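Local coordinates for protein CalU16 (PDB 4FPW) that serves as an enediyne self-sacrifice resistance protein, probably protecting its calicheamicin-producing host by being destroyed in place of more vital targets, at residues V36-A39 / N44-N47; L109-A114 / V126-A131. One frame throughout, in Å; residues are numbered along the deposited sequence.

Contact 1. Residues V36-A39 / N44-N47; sequences VWSA and NRIN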
loop_
_atom_site.group_PDB
_atom_site.type_symbol
_atom_site.label_atom_id
_atom_site.label_comp_id
_atom_site.label_asym_id
_atom_site.label_seq_id
_atom_site.Cartn_x
_atom_site.Cartn_y
_atom_site.Cartn_z
ATOM N N VAL A 36 1.820 -10.942 9.931
ATOM C CA VAL A 36 1.391 -9.984 8.929
ATOM C C VAL A 36 2.605 -9.170 8.474
ATOM O O VAL A 36 2.772 -8.931 7.287
ATOM C CB VAL A 36 0.281 -9.058 9.463
ATOM C CG1 VAL A 36 -0.132 -8.050 8.411
ATOM C CG2 VAL A 36 -0.935 -9.864 9.910
ATOM N N TRP A 37 3.450 -8.752 9.418
ATOM C CA TRP A 37 4.730 -8.100 9.079
ATOM C C TRP A 37 5.598 -8.936 8.133
ATOM O O TRP A 37 5.979 -8.481 7.057
ATOM C CB TRP A 37 5.535 -7.785 10.337
ATOM C CG TRP A 37 6.829 -7.107 10.049
ATOM C CD1 TRP A 37 8.081 -7.642 10.164
ATOM C CD2 TRP A 37 7.000 -5.768 9.575
ATOM N NE1 TRP A 37 9.022 -6.715 9.784
ATOM C CE2 TRP A 37 8.385 -5.553 9.426
ATOM C CE3 TRP A 37 6.117 -4.725 9.259
ATOM C CZ2 TRP A 37 8.906 -4.338 8.987
ATOM C CZ3 TRP A 37 6.639 -3.518 8.821
ATOM C CH2 TRP A 37 8.020 -3.335 8.694
ATOM N N SER A 38 5.928 -10.148 8.542
ATOM C CA SER A 38 6.567 -11.096 7.633
ATOM C C SER A 38 5.909 -11.202 6.240
ATOM O O SER A 38 6.604 -11.264 5.223
ATOM C CB SER A 38 6.595 -12.474 8.269
ATOM O OG SER A 38 7.863 -12.709 8.841
ATOM N N ALA A 39 4.578 -11.232 6.200
ATOM C CA ALA A 39 3.836 -11.441 4.949
ATOM C C ALA A 39 3.906 -10.239 4.047
ATOM O O ALA A 39 3.683 -10.352 2.845
ATOM C CB ALA A 39 2.384 -11.741 5.245
ATOM N N ASN A 44 10.088 -13.724 0.102
ATOM C CA ASN A 44 9.602 -15.083 -0.161
ATOM C C ASN A 44 8.158 -15.295 0.316
ATOM O O ASN A 44 7.603 -16.373 0.150
ATOM C CB ASN A 44 10.502 -16.118 0.522
ATOM C CG ASN A 44 11.904 -16.169 -0.067
ATOM O OD1 ASN A 44 12.090 -16.172 -1.282
ATOM N ND2 ASN A 44 12.901 -16.235 0.806
ATOM N N ARG A 45 7.569 -14.280 0.939
ATOM C CA ARG A 45 6.157 -14.291 1.249
ATOM C C ARG A 45 5.398 -13.243 0.430
ATOM O O ARG A 45 4.272 -13.493 0.013
ATOM C CB ARG A 45 5.944 -14.078 2.746
ATOM C CG ARG A 45 6.508 -15.207 3.578
ATOM C CD ARG A 45 5.827 -15.304 4.929
ATOM N NE ARG A 45 6.571 -16.235 5.766
ATOM C CZ ARG A 45 6.506 -16.320 7.094
ATOM N NH1 ARG A 45 5.708 -15.528 7.804
ATOM N NH2 ARG A 45 7.257 -17.227 7.720
ATOM N N ILE A 46 6.001 -12.075 0.205
ATOM C CA ILE A 46 5.405 -11.073 -0.695
ATOM C C ILE A 46 5.231 -11.691 -2.090
ATOM O O ILE A 46 4.340 -11.333 -2.854
ATOM C CB ILE A 46 6.279 -9.812 -0.801
ATOM C CG1 ILE A 46 6.411 -9.111 0.558
ATOM C CG2 ILE A 46 5.695 -8.824 -1.799
ATOM C CD1 ILE A 46 7.544 -8.108 0.605
ATOM N N ASN A 47 6.083 -12.655 -2.399
ATOM C CA ASN A 47 6.085 -13.307 -3.696
ATOM C C ASN A 47 4.837 -14.139 -3.976
ATOM O O ASN A 47 4.494 -14.404 -5.134
ATOM C CB ASN A 47 7.281 -14.254 -3.789
ATOM C CG ASN A 47 8.139 -14.004 -5.008
ATOM O OD1 ASN A 47 9.172 -14.667 -5.176
ATOM N ND2 ASN A 47 7.723 -13.075 -5.886
#
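Arg45 reaches back along helix 33-41 and carries most of the contact with Ser38 and Ala39. Its CB sits close to the backbone of that helix, 3.8 Å from Ser38 O and 4.0 Å from Ala39 CA, where the CA atoms of the two segments come nearest (Ala39 to Arg45). CG lies beside the backbone N and anti to the carbonyl carbon (chi1 -64°), and from there the chain runs extended to NE. That course takes CD past Ser38 O, at 4.1 Å, and on toward the Ser38 side chain. At the tip, Arg45 CZ lies near Ser38 CB, and Arg45 NH1 meets that methylene at 3.2 Å. Ser38 OG stands over one face of the guanidinium, 3.7 Å from Arg45 NH1, so the meeting is van der Waals contact and not a hydrogen bond. Deeper in, Ile46 CG1 rests 3.8 Å from Ala39 O, a carbonyl oxygen that accepts a hydrogen bond from Trp49 NE1. Phe138, on helix 118-138, touches both Ala39 and Arg45 and ties this corner to the long helix. Two short consecutive helices, inserted between strands 20-29 and 53-54, are characteristic of the helix-grip fold of the Bet v 1-like clan.

Contact 2. Residues L109-A114 / V126-A131; sequences LELEHA and VGWEMA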
loop_
_atom_site.group_PDB
_atom_site.type_symbol
_atom_site.label_atom_id
_atom_site.label_comp_id
_atom_site.label_asym_id
_atom_site.label_seq_id
_atom_site.Cartn_x
_atom_site.Cartn_y
_atom_site.Cartn_z
ATOM N N LEU A 109 -4.178 -3.492 9.910
ATOM C CA LEU A 109 -3.276 -2.974 8.886
ATOM C C LEU A 109 -3.724 -1.595 8.459
ATOM O O LEU A 109 -4.923 -1.331 8.406
ATOM C CB LEU A 109 -3.244 -3.915 7.684
ATOM C CG LEU A 109 -2.525 -3.427 6.426
ATOM C CD1 LEU A 109 -1.787 -4.571 5.774
ATOM C CD2 LEU A 109 -3.476 -2.810 5.412
ATOM N N GLU A 110 -2.765 -0.711 8.170
ATOM C CA GLU A 110 -3.068 0.573 7.554
ATOM C C GLU A 110 -2.059 0.863 6.460
ATOM O O GLU A 110 -0.850 0.882 6.705
ATOM C CB GLU A 110 -3.078 1.721 8.581
ATOM C CG GLU A 110 -4.323 1.711 9.464
ATOM C CD GLU A 110 -4.577 3.000 10.230
ATOM O OE1 GLU A 110 -5.053 2.890 11.385
ATOM O OE2 GLU A 110 -4.347 4.103 9.675
ATOM N N LEU A 111 -2.562 1.082 5.253
ATOM C CA LEU A 111 -1.706 1.370 4.134
ATOM C C LEU A 111 -2.087 2.678 3.500
ATOM O O LEU A 111 -3.195 2.810 2.962
ATOM C CB LEU A 111 -1.739 0.263 3.095
ATOM C CG LEU A 111 -0.633 0.451 2.046
ATOM C CD1 LEU A 111 -0.067 -0.900 1.672
ATOM C CD2 LEU A 111 -1.125 1.172 0.802
ATOM N N GLU A 112 -1.139 3.627 3.549
ATOM C CA GLU A 112 -1.341 4.980 3.059
ATOM C C GLU A 112 -0.324 5.306 1.991
ATOM O O GLU A 112 0.886 5.249 2.226
ATOM C CB GLU A 112 -1.215 6.003 4.194
ATOM C CG GLU A 112 -1.378 7.440 3.709
ATOM C CD GLU A 112 -1.451 8.469 4.815
ATOM O OE1 GLU A 112 -1.226 8.140 6.003
ATOM O OE2 GLU A 112 -1.757 9.626 4.480
ATOM N N HIS A 113 -0.840 5.663 0.828
ATOM C CA HIS A 113 -0.050 6.091 -0.303
ATOM C C HIS A 113 -0.408 7.546 -0.539
ATOM O O HIS A 113 -1.573 7.879 -0.773
ATOM C CB HIS A 113 -0.412 5.257 -1.522
ATOM C CG HIS A 113 0.547 5.383 -2.668
ATOM N ND1 HIS A 113 0.838 4.325 -3.501
ATOM C CD2 HIS A 113 1.269 6.429 -3.132
ATOM C CE1 HIS A 113 1.681 4.712 -4.435
ATOM N NE2 HIS A 113 1.964 5.982 -4.229
ATOM N N ALA A 114 0.602 8.407 -0.445
ATOM C CA ALA A 114 0.443 9.835 -0.636
ATOM C C ALA A 114 1.067 10.220 -1.964
ATOM O O ALA A 114 2.129 9.704 -2.330
ATOM C CB ALA A 114 1.112 10.591 0.498
ATOM N N VAL A 126 -7.159 2.058 -5.489
ATOM C CA VAL A 126 -7.698 0.873 -6.133
ATOM C C VAL A 126 -6.615 -0.194 -6.299
ATOM O O VAL A 126 -6.844 -1.350 -6.005
ATOM C CB VAL A 126 -8.324 1.207 -7.507
ATOM C CG1 VAL A 126 -8.792 -0.058 -8.206
ATOM C CG2 VAL A 126 -9.487 2.183 -7.356
ATOM N N GLY A 127 -5.427 0.208 -6.741
ATOM C CA GLY A 127 -4.344 -0.716 -6.997
ATOM C C GLY A 127 -3.898 -1.448 -5.766
ATOM O O GLY A 127 -3.585 -2.637 -5.825
ATOM N N TRP A 128 -3.855 -0.755 -4.641
ATOM C CA TRP A 128 -3.541 -1.438 -3.384
ATOM C C TRP A 128 -4.661 -2.343 -2.914
ATOM O O TRP A 128 -4.408 -3.406 -2.349
ATOM C CB TRP A 128 -3.182 -0.451 -2.282
ATOM C CG TRP A 128 -1.834 0.083 -2.494
ATOM C CD1 TRP A 128 -1.516 1.330 -2.904
ATOM C CD2 TRP A 128 -0.599 -0.632 -2.369
ATOM N NE1 TRP A 128 -0.166 1.450 -3.025
ATOM C CE2 TRP A 128 0.428 0.265 -2.697
ATOM C CE3 TRP A 128 -0.263 -1.935 -1.977
ATOM C CZ2 TRP A 128 1.785 -0.090 -2.658
ATOM C CZ3 TRP A 128 1.087 -2.294 -1.942
ATOM C CH2 TRP A 128 2.092 -1.368 -2.278
ATOM N N GLU A 129 -5.897 -1.927 -3.133
ATOM C CA GLU A 129 -7.030 -2.735 -2.689
ATOM C C GLU A 129 -7.029 -4.076 -3.387
ATOM O O GLU A 129 -7.238 -5.099 -2.738
ATOM C CB GLU A 129 -8.342 -2.023 -2.944
ATOM C CG GLU A 129 -8.793 -1.157 -1.788
ATOM C CD GLU A 129 -10.126 -0.513 -2.078
ATOM O OE1 GLU A 129 -10.159 0.527 -2.761
ATOM O OE2 GLU A 129 -11.154 -1.056 -1.661
HETATM N N MSE A 130 -6.778 -4.070 -4.698
HETATM C CA MSE A 130 -6.695 -5.309 -5.483
HETATM C C MSE A 130 -5.611 -6.172 -4.906
HETATM O O MSE A 130 -5.778 -7.382 -4.727
HETATM C CB MSE A 130 -6.324 -5.047 -6.938
HETATM C CG MSE A 130 -7.328 -4.180 -7.699
HETATM SE SE MSE A 130 -9.102 -5.055 -7.877
HETATM C CE MSE A 130 -9.927 -3.376 -8.354
ATOM N N ALA A 131 -4.480 -5.551 -4.605
ATOM C CA ALA A 131 -3.337 -6.268 -4.062
ATOM C C ALA A 131 -3.598 -6.810 -2.661
ATOM O O ALA A 131 -3.189 -7.931 -2.338
ATOM C CB ALA A 131 -2.111 -5.369 -4.047
#
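Trp128 NE1 donates a hydrogen bond to His113 ND1 across 3.1 Å, joining helix 118-138 to strand 106-115 through two rings. The bond is fairly straight, with an N-H...N angle of 161°. Each nitrogen lies close to the plane of the other's ring, so the rings meet rim to rim, their planes inclined by 58°, without stacking. This bond gives the indole N-H an acceptor inside a buried contact and fixes which way the indole edge points.

Leu111, two residues back on the same side of the strand, packs against the indole. Its CD2 makes a CH-pi contact, 3.6 Å from the centroid of the five-membered ring of Trp128 and 11° off the ring normal. CD1 reaches the six-membered ring instead, lying 3.8 Å from Trp128 CE3, so the two methyls span both rings. The CB of Leu111 points toward the helix, and CG, anti to the backbone N, lays the two methyls against the indole.

Trp86, from strand 81-86, meets both His113, edge-to-face, and Trp128, making an aromatic cluster. Strand 106-115 runs between strands 20-29 and 94-103, bonded by its backbone to both, while helix 118-138 crosses the face bearing Leu111 and His113; on that helix, Val126 and Met130 touch helix 161-177.

In the fold
Contact 2 lies near the middle of the molecule, its centre about 4 Å from that of the chain, whereas the centre of contact 1 is about 13 Å out and that contact is only partly buried. The two centres are about 16 Å apart, and their segments do not touch. Contact 1 joins neighbours in sequence, helices 33-41 and 43-49; contact 2 joins the sheet to helix 118-138. The chemistry follows the setting: the outer contact has no hydrogen bond between its segments and relies on an exposed arginine laid along backbone and methylene, while the buried one combines a directed ring-to-ring hydrogen bond with CH-pi packing. Helix 118-138 links them, since its Phe138 touches contact 1 and its Trp128 forms contact 2.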